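Local coordinates for titin (Homo sapiens, PDB 6H4L), which is a giant muscle protein, represented by an immunoglobulin-like domain of its M-band segment, that probably serves as a structural link in the sarcomere, at residues 4-9 and 33-38; 13-18 and 28-33. All blocks are in the same frame, centred on the assembly; numbering follows the deposited sequence. Where two conformers were deposited one is given.

Interaction 1: 4-9 and 33-38; sequences TLDHAP and QSKPTA
This is the end of an antiparallel strand pair at the edge of an I-set immunoglobulin sandwich, where strand 7-11 meets the last residues of strand 26-35. The axes of 7-9 and 33-35 approach to 5.2 Å but splay, with 136° between their directions. His7 and Lys35 form one hydrogen-bonded pair with unequal bonds: His7 N reaches Lys35 O at 2.8 Å, whereas the return bond from Lys35 N to His7 O is weak at 3.5 Å. Pro9, lacking an N-H, makes a CA-H...O contact of 3.3 Å from CA to Gln33 O. The Lys35 side chain, CG anti to the backbone N and extended throughout, runs past Asp6 and ends with NZ 2.5 Å from Thr4 O, a short hydrogen bond that ties Thr4, the first ordered residue, to the end of strand 26-35. It crosses the His7 side chain at about a right angle, and Lys35 N sits over one face of the imidazole, toward its rim. The crowded chi1 position (64°) brings the ring's CE1 edge to Gln33 O. ND1 donates to Ala8 O at 2.9 Å; that oxygen lies in the ring plane, but ND1 stands above the carbonyl plane. A cis peptide precedes Pro36. Asn85 of strand 77-85, in the other sheet, bonds through ND2 to His7 O and Pro36 O, and Tyr86 OH holds Asp6 OD2.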
loop_
_atom_site.group_PDB
_atom_site.type_symbol
_atom_site.label_atom_id
_atom_site.label_comp_id
_atom_site.label_asym_id
_atom_site.label_seq_id
_atom_site.Cartn_x
_atom_site.Cartn_y
_atom_site.Cartn_z
ATOM N N THR A 4 2.307 2.193 26.789
ATOM C CA THR A 4 2.564 1.398 25.593
ATOM C C THR A 4 4.012 1.563 25.143
ATOM O O THR A 4 4.410 2.640 24.705
ATOM C CB THR A 4 1.623 1.804 24.431
ATOM O OG1 THR A 4 0.257 1.625 24.831
ATOM C CG2 THR A 4 1.898 0.966 23.194
ATOM N N LEU A 5 4.798 0.496 25.260
ATOM C CA LEU A 5 6.185 0.524 24.817
ATOM C C LEU A 5 6.270 0.596 23.291
ATOM O O LEU A 5 5.341 0.181 22.582
ATOM C CB LEU A 5 6.924 -0.718 25.309
ATOM C CG LEU A 5 7.009 -0.890 26.828
ATOM C CD1 LEU A 5 7.535 -2.270 27.185
ATOM C CD2 LEU A 5 7.888 0.192 27.431
ATOM N N ASP A 6 7.383 1.116 22.785
ATOM C CA ASP A 6 7.624 1.070 21.343
ATOM C C ASP A 6 7.540 -0.369 20.853
ATOM O O ASP A 6 7.906 -1.300 21.568
ATOM C CB ASP A 6 9.001 1.634 20.987
ATOM C CG ASP A 6 9.081 3.132 21.149
ATOM O OD1 ASP A 6 8.025 3.773 21.338
ATOM O OD2 ASP A 6 10.210 3.668 21.074
ATOM N N HIS A 7 7.071 -0.556 19.625
ATOM C CA HIS A 7 6.938 -1.899 19.084
ATOM C C HIS A 7 6.999 -1.899 17.562
ATOM O O HIS A 7 6.704 -0.897 16.921
ATOM C CB HIS A 7 5.623 -2.540 19.551
ATOM C CG HIS A 7 4.392 -1.838 19.064
ATOM N ND1 HIS A 7 3.888 -2.020 17.793
ATOM C CD2 HIS A 7 3.574 -0.944 19.669
ATOM C CE1 HIS A 7 2.804 -1.279 17.643
ATOM N NE2 HIS A 7 2.591 -0.616 18.765
ATOM N N ALA A 8 7.395 -3.040 17.009
ATOM C CA ALA A 8 7.482 -3.222 15.567
ATOM C C ALA A 8 6.110 -3.066 14.911
ATOM O O ALA A 8 5.074 -3.382 15.504
ATOM C CB ALA A 8 8.056 -4.584 15.247
ATOM N N PRO A 9 6.105 -2.604 13.663
ATOM C CA PRO A 9 4.817 -2.477 12.986
ATOM C C PRO A 9 4.106 -3.828 12.892
ATOM O O PRO A 9 4.754 -4.860 12.667
ATOM C CB PRO A 9 5.226 -2.013 11.583
ATOM C CG PRO A 9 6.549 -1.327 11.777
ATOM C CD PRO A 9 7.237 -2.158 12.828
ATOM N N GLN A 33 -0.345 -0.924 12.973
ATOM C CA GLN A 33 -0.131 -0.409 14.312
ATOM C C GLN A 33 1.373 -0.347 14.503
ATOM O O GLN A 33 2.064 -1.352 14.336
ATOM C CB GLN A 33 -0.743 -1.354 15.346
ATOM C CG GLN A 33 -2.271 -1.461 15.244
ATOM C CD GLN A 33 -2.863 -2.459 16.233
ATOM O OE1 GLN A 33 -2.157 -3.318 16.773
ATOM N NE2 GLN A 33 -4.175 -2.353 16.469
ATOM N N SER A 34 1.886 0.839 14.798
ATOM C CA SER A 34 3.338 1.035 14.849
ATOM C C SER A 34 3.676 2.147 15.826
ATOM O O SER A 34 3.036 3.188 15.821
ATOM C CB SER A 34 3.857 1.390 13.438
ATOM O OG SER A 34 5.257 1.561 13.405
ATOM N N LYS A 35 4.659 1.917 16.692
ATOM C CA LYS A 35 5.133 2.971 17.585
ATOM C C LYS A 35 6.645 2.847 17.763
ATOM O O LYS A 35 7.122 1.860 18.292
ATOM C CB LYS A 35 4.441 2.876 18.953
ATOM C CG LYS A 35 4.807 4.007 19.885
ATOM C CD LYS A 35 4.205 3.799 21.277
ATOM C CE LYS A 35 4.598 4.932 22.207
ATOM N NZ LYS A 35 3.929 4.808 23.537
ATOM N N PRO A 36 7.416 3.851 17.310
ATOM C CA PRO A 36 6.966 5.067 16.631
ATOM C C PRO A 36 6.346 4.802 15.263
ATOM O O PRO A 36 6.400 3.685 14.741
ATOM C CB PRO A 36 8.257 5.875 16.452
ATOM C CG PRO A 36 9.359 4.894 16.564
ATOM C CD PRO A 36 8.878 3.830 17.498
ATOM N N THR A 37 5.737 5.836 14.701
ATOM C CA THR A 37 5.048 5.715 13.426
ATOM C C THR A 37 5.974 5.198 12.334
ATOM O O THR A 37 7.128 5.613 12.230
ATOM C CB THR A 37 4.435 7.048 13.007
ATOM O OG1 THR A 37 5.400 8.095 13.184
ATOM C CG2 THR A 37 3.225 7.343 13.866
ATOM N N ALA A 38 5.437 4.287 11.532
ATOM C CA ALA A 38 6.181 3.577 10.506
ATOM C C ALA A 38 6.513 4.478 9.333
ATOM O O ALA A 38 5.724 5.342 8.954
ATOM C CB ALA A 38 5.368 2.385 10.008
#

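Interaction 2: 13-18 and 28-33; sequences LRMRSH and FILNVQ
Residues 13-18 run antiparallel to residues 28-33 of strand 26-35, their directions 171° apart, but pair directly only at the start, where Asn31 N bonds to Leu13 O at 3.0 Å, on a lone pair. Beyond this the backbones separate and two waters fill in: water 1 donates to Arg14 O and Ile29 O, and water 2 accepts from Arg16 N and Ile29 N. Beside the one bridge, the CB atoms of Leu13 and Asn31 touch at 3.8 Å on the same face. Met15 is buried. Its CG lies alongside Leu30 CD2; with CG anti to the carbonyl carbon (chi1 -75°) and SD anti to CA, SD packs 3.5 Å from Phe28 CB. The same sulfur makes an oblique Met-aromatic contact, 4.6 Å from the Phe28 ring centroid. His18 brings CE1 over one face of that ring, 3.4 Å from Phe28 CE1 and offset toward the rim, with the planes at 59°. The imidazole is fixed at both nitrogens: ND1 donates nearly straight to Arg16 O, and NE2 bonds to Thr26 OG1. Met15 and Leu30 also touch Trp42 of strand 39-44, and Phe28 meets Tyr79. Residues 13-18 lead from strand 7-11 to strand 18-20, parallel to strand 88-98 in the other sheet.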
loop_
_atom_site.group_PDB
_atom_site.type_symbol
_atom_site.label_atom_id
_atom_site.label_comp_id
_atom_site.label_asym_id
_atom_site.label_seq_id
_atom_site.Cartn_x
_atom_site.Cartn_y
_atom_site.Cartn_z
ATOM N N LEU A 13 -5.165 -5.016 9.332
ATOM C CA LEU A 13 -6.124 -5.151 8.238
ATOM C C LEU A 13 -5.314 -5.201 6.959
ATOM O O LEU A 13 -4.546 -4.275 6.669
ATOM C CB LEU A 13 -7.087 -3.962 8.158
ATOM C CG LEU A 13 -7.946 -4.003 6.883
ATOM C CD1 LEU A 13 -8.982 -5.110 6.993
ATOM C CD2 LEU A 13 -8.598 -2.663 6.604
ATOM N N ARG A 14 -5.469 -6.285 6.210
ATOM C CA ARG A 14 -4.628 -6.491 5.041
ATOM C C ARG A 14 -5.326 -6.058 3.759
ATOM O O ARG A 14 -6.553 -6.045 3.680
ATOM C CB ARG A 14 -4.198 -7.956 4.950
ATOM C CG ARG A 14 -3.308 -8.376 6.129
ATOM C CD ARG A 14 -2.400 -9.561 5.814
ATOM N NE ARG A 14 -1.401 -9.755 6.870
ATOM C CZ ARG A 14 -0.134 -9.350 6.795
ATOM N NH1 ARG A 14 0.310 -8.741 5.705
ATOM N NH2 ARG A 14 0.698 -9.567 7.809
ATOM N N MET A 15 -4.523 -5.698 2.760
ATOM C CA MET A 15 -5.054 -5.347 1.449
ATOM C C MET A 15 -5.838 -6.475 0.798
ATOM O O MET A 15 -5.583 -7.656 1.049
ATOM C CB MET A 15 -3.919 -4.937 0.522
ATOM C CG MET A 15 -3.355 -3.562 0.813
ATOM S SD MET A 15 -2.080 -3.164 -0.408
ATOM C CE MET A 15 -0.836 -4.207 0.315
ATOM N N ARG A 16 -6.777 -6.090 -0.058
ATOM C CA ARG A 16 -7.634 -7.027 -0.772
ATOM C C ARG A 16 -7.262 -7.078 -2.240
ATOM O O ARG A 16 -7.265 -6.055 -2.917
ATOM C CB ARG A 16 -9.096 -6.580 -0.690
ATOM C CG ARG A 16 -9.737 -6.731 0.679
ATOM C CD ARG A 16 -10.853 -7.768 0.636
ATOM N NE ARG A 16 -11.593 -7.839 1.892
ATOM C CZ ARG A 16 -12.590 -7.022 2.216
ATOM N NH1 ARG A 16 -12.962 -6.069 1.374
ATOM N NH2 ARG A 16 -13.217 -7.156 3.380
ATOM N N SER A 17 -6.972 -8.271 -2.742
ATOM C CA SER A 17 -6.780 -8.432 -4.175
ATOM C C SER A 17 -8.109 -8.152 -4.862
ATOM O O SER A 17 -9.155 -8.628 -4.427
ATOM C CB SER A 17 -6.280 -9.844 -4.499
ATOM O OG SER A 17 -5.004 -10.079 -3.908
ATOM N N HIS A 18 -8.083 -7.370 -5.933
ATOM C CA HIS A 18 -9.331 -7.037 -6.596
ATOM C C HIS A 18 -9.190 -6.670 -8.066
ATOM O O HIS A 18 -8.087 -6.547 -8.605
ATOM C CB HIS A 18 -10.086 -5.934 -5.834
ATOM C CG HIS A 18 -9.377 -4.616 -5.808
ATOM N ND1 HIS A 18 -8.305 -4.363 -4.978
ATOM C CD2 HIS A 18 -9.592 -3.472 -6.500
ATOM C CE1 HIS A 18 -7.886 -3.125 -5.165
ATOM N NE2 HIS A 18 -8.651 -2.561 -6.081
ATOM N N PHE A 28 -5.964 0.631 -2.703
ATOM C CA PHE A 28 -5.635 -0.423 -1.748
ATOM C C PHE A 28 -5.556 0.233 -0.380
ATOM O O PHE A 28 -5.036 1.333 -0.244
ATOM C CB PHE A 28 -4.290 -1.065 -2.075
ATOM C CG PHE A 28 -4.317 -1.978 -3.288
ATOM C CD1 PHE A 28 -4.766 -3.283 -3.172
ATOM C CD2 PHE A 28 -3.865 -1.536 -4.518
ATOM C CE1 PHE A 28 -4.782 -4.131 -4.269
ATOM C CE2 PHE A 28 -3.886 -2.381 -5.630
ATOM C CZ PHE A 28 -4.344 -3.677 -5.500
ATOM N N ILE A 29 -6.058 -0.446 0.636
ATOM C CA ILE A 29 -6.066 0.131 1.982
ATOM C C ILE A 29 -5.615 -0.936 2.964
ATOM O O ILE A 29 -6.028 -2.084 2.863
ATOM C CB ILE A 29 -7.470 0.635 2.367
ATOM C CG1 ILE A 29 -7.927 1.736 1.406
ATOM C CG2 ILE A 29 -7.468 1.183 3.792
ATOM C CD1 ILE A 29 -9.414 2.067 1.500
ATOM N N LEU A 30 -4.751 -0.558 3.900
ATOM C CA LEU A 30 -4.398 -1.472 4.986
ATOM C C LEU A 30 -4.280 -0.677 6.269
ATOM O O LEU A 30 -4.296 0.546 6.261
ATOM C CB LEU A 30 -3.115 -2.249 4.697
ATOM C CG LEU A 30 -1.781 -1.522 4.599
ATOM C CD1 LEU A 30 -0.627 -2.463 4.879
ATOM C CD2 LEU A 30 -1.621 -0.954 3.176
ATOM N N ASN A 31 -4.225 -1.376 7.399
ATOM C CA ASN A 31 -4.054 -0.690 8.660
ATOM C C ASN A 31 -2.864 -1.265 9.402
ATOM O O ASN A 31 -2.749 -2.486 9.522
ATOM C CB ASN A 31 -5.288 -0.877 9.534
ATOM C CG ASN A 31 -5.242 -0.027 10.775
ATOM O OD1 ASN A 31 -5.495 1.173 10.737
ATOM N ND2 ASN A 31 -4.908 -0.651 11.891
ATOM N N VAL A 32 -1.976 -0.384 9.851
ATOM C CA VAL A 32 -0.775 -0.806 10.584
ATOM C C VAL A 32 -0.783 -0.159 11.963
ATOM O O VAL A 32 -1.190 0.998 12.124
ATOM C CB VAL A 32 0.519 -0.440 9.803
ATOM C CG1 VAL A 32 0.662 1.075 9.670
ATOM C CG2 VAL A 32 1.765 -1.077 10.447
ATOM N N GLN A 33 -0.345 -0.924 12.973
ATOM C CA GLN A 33 -0.131 -0.409 14.312
ATOM C C GLN A 33 1.373 -0.347 14.503
ATOM O O GLN A 33 2.064 -1.352 14.336
ATOM C CB GLN A 33 -0.743 -1.354 15.346
ATOM C CG GLN A 33 -2.271 -1.461 15.244
ATOM C CD GLN A 33 -2.863 -2.459 16.233
ATOM O OE1 GLN A 33 -2.157 -3.318 16.773
ATOM N NE2 GLN A 33 -4.175 -2.353 16.469
HETATM O O HOH W 1 -8.126 -3.907 2.612
HETATM O O HOH W 2 -7.386 -3.135 -0.151
#

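Overall arrangement
Both contacts use strand 26-35, which runs through residues 28-33 in interaction 2 and ends in 33-38 in interaction 1; Gln33 belongs to both. Their centres lie about 18 Å apart, interaction 1 near the N-terminal end of the domain and interaction 2 about 7 Å from the centre of the chain. Along the sequence, both segments of interaction 2 fall within the span from 4 to 38 that interaction 1 closes. Together they trace the first strand region of the immunoglobulin sandwich: it starts beside 26-35 in one sheet, leaves it across 13-18, and joins the other sheet at 18-20, so the N-terminal region is tied to both sheets. Pro9 CB packs on Val32 CG2 at 3.8 Å, joining the two contacts.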